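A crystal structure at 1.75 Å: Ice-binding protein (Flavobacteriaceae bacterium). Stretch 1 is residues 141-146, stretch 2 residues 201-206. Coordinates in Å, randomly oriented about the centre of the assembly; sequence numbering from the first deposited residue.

Stretch 1, residues 141-146: ALACNV
Stretch 2, residues 201-206: KPILCG

A disulfide between Cys144 and Cys205 ties a short 3-10 turn to an irregular loop, and a few apolar contacts and one bridging water complete a contact with no direct hydrogen bond between the stretches. In stretch 1, Ala141 and Leu142 are extended (phi/psi -58/133° and -115/138°); Ala143 (-57/-36°), Cys144 (-64/-19°) and Asn145 (-98/10°) form the 3-10 segment, and Val146 is extended again (-105/131°). Backbone hydrogen bonds hold the turn, Asn145 N to Leu142 O (3.1 Å) and Val146 N to Ala143 O (3.0 Å), both i+3 to i.

Stretch 2 has no regular helix or strand. Lys201, Pro202 and Ile203 are extended (-60/144°, -72/146°, -97/177°), whereas Leu204, Cys205 and Gly206 take positive phi (71/-163°, 49/43°, 87/3°). The closest CA pair across the stretches is Cys144 and Pro202, CA to CA 5.1 Å; 308 Å² is buried in total.

The CA-to-CB bonds of both cysteines point toward the other stretch, Cys144 with chi1 p (63°) and Cys205 with chi1 m (-68°). Their SG atoms are bonded at 2.0 Å with chi3 of 70°, linking residues 61 positions apart. Asn145 (chi1 -79°, chi2 -43°) brings OD1 to 3.3 Å from Cys205 SG, a close approach but no hydrogen bond, since a disulfide sulfur has no proton to donate.

Pro202 (C-gamma endo) makes van der Waals contact with the turn, its CB 3.7 Å from Cys144 CB and 4.1 Å from Ala143 CB. Leu142 CD2 (m, t) likewise packs 4.1 Å from Leu204 CD1 (chi1 m, chi2 132°, between wells), and Leu204 CB is 4.1 Å from Cys144 SG. The CA-to-CB bond of Ile203 (p, t) points away, but its carbonyl serves the contact: Cys144 N and Ile203 O, 4.9 Å apart and too distant to bond directly, pair through a water that accepts from Cys144 N (3.0 Å) and donates to Ile203 O (2.9 Å).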

# COMPACT_ATOMS: atom_id res chain seq x y z
N ALA A 141 11.10 -20.28 6.38
CA ALA A 141 9.68 -20.51 5.97
C ALA A 141 9.04 -19.22 5.45
O ALA A 141 9.14 -18.18 6.11
CB ALA A 141 8.85 -21.07 7.13
N LEU A 142 8.35 -19.31 4.31
CA LEU A 142 7.69 -18.17 3.66
C LEU A 142 6.18 -18.40 3.66
O LEU A 142 5.72 -19.51 3.38
CB LEU A 142 8.15 -18.08 2.20
CG LEU A 142 9.64 -17.84 1.97
CD1 LEU A 142 9.92 -18.03 0.49
CD2 LEU A 142 9.99 -16.41 2.44
N ALA A 143 5.42 -17.34 3.94
CA ALA A 143 3.95 -17.43 3.96
C ALA A 143 3.38 -17.92 2.62
O ALA A 143 2.39 -18.67 2.59
CB ALA A 143 3.33 -16.09 4.34
N CYS A 144 4.01 -17.52 1.50
CA CYS A 144 3.50 -17.89 0.19
C CYS A 144 3.54 -19.42 -0.08
O CYS A 144 2.86 -19.89 -0.96
CB CYS A 144 4.24 -17.13 -0.92
SG CYS A 144 6.00 -17.48 -1.00
N ASN A 145 4.35 -20.13 0.71
CA ASN A 145 4.47 -21.61 0.67
C ASN A 145 3.65 -22.35 1.73
O ASN A 145 3.79 -23.58 1.90
CB ASN A 145 5.95 -21.99 0.79
CG ASN A 145 6.72 -21.82 -0.51
OD1 ASN A 145 6.23 -22.19 -1.58
ND2 ASN A 145 7.94 -21.33 -0.43
N VAL A 146 2.78 -21.63 2.43
CA VAL A 146 1.83 -22.26 3.38
C VAL A 146 0.41 -22.29 2.82
O VAL A 146 -0.10 -21.29 2.30
CB VAL A 146 1.84 -21.52 4.75
CG1 VAL A 146 0.83 -22.16 5.69
CG2 VAL A 146 3.27 -21.52 5.33
N LYS A 201 -1.44 -10.01 0.87
CA LYS A 201 -1.02 -11.19 0.10
C LYS A 201 0.50 -11.37 0.23
O LYS A 201 1.27 -10.38 0.35
CB LYS A 201 -1.48 -11.09 -1.36
CG LYS A 201 -0.85 -9.96 -2.15
CD LYS A 201 -1.42 -9.90 -3.57
CE LYS A 201 -0.71 -8.83 -4.38
NZ LYS A 201 -1.23 -8.74 -5.79
N PRO A 202 0.96 -12.63 0.29
CA PRO A 202 2.38 -12.87 0.45
C PRO A 202 3.13 -12.52 -0.82
O PRO A 202 2.59 -12.63 -1.91
CB PRO A 202 2.48 -14.38 0.76
CG PRO A 202 1.16 -14.96 0.42
CD PRO A 202 0.16 -13.87 0.19
N ILE A 203 4.35 -12.02 -0.67
CA ILE A 203 5.19 -11.75 -1.82
C ILE A 203 6.12 -12.96 -1.97
O ILE A 203 6.04 -13.91 -1.17
CB ILE A 203 5.93 -10.38 -1.67
CG1 ILE A 203 6.82 -10.36 -0.42
CG2 ILE A 203 4.90 -9.26 -1.59
CD1 ILE A 203 7.40 -8.98 -0.10
N LEU A 204 6.96 -12.96 -3.00
CA LEU A 204 7.77 -14.15 -3.33
C LEU A 204 6.92 -15.29 -3.90
O LEU A 204 5.79 -15.07 -4.36
CB LEU A 204 8.62 -14.59 -2.13
CG LEU A 204 9.67 -13.57 -1.69
CD1 LEU A 204 9.66 -13.34 -0.19
CD2 LEU A 204 11.04 -14.00 -2.19
N CYS A 205 7.48 -16.50 -3.91
CA CYS A 205 6.89 -17.63 -4.62
C CYS A 205 6.51 -17.28 -6.06
O CYS A 205 5.43 -17.67 -6.54
CB CYS A 205 5.68 -18.20 -3.89
SG CYS A 205 6.10 -19.00 -2.33
N GLY A 206 7.40 -16.56 -6.73
CA GLY A 206 7.26 -16.27 -8.16
C GLY A 206 6.42 -15.04 -8.47
O GLY A 206 6.16 -14.75 -9.63
O HOH W 1 5.79 -15.16 1.48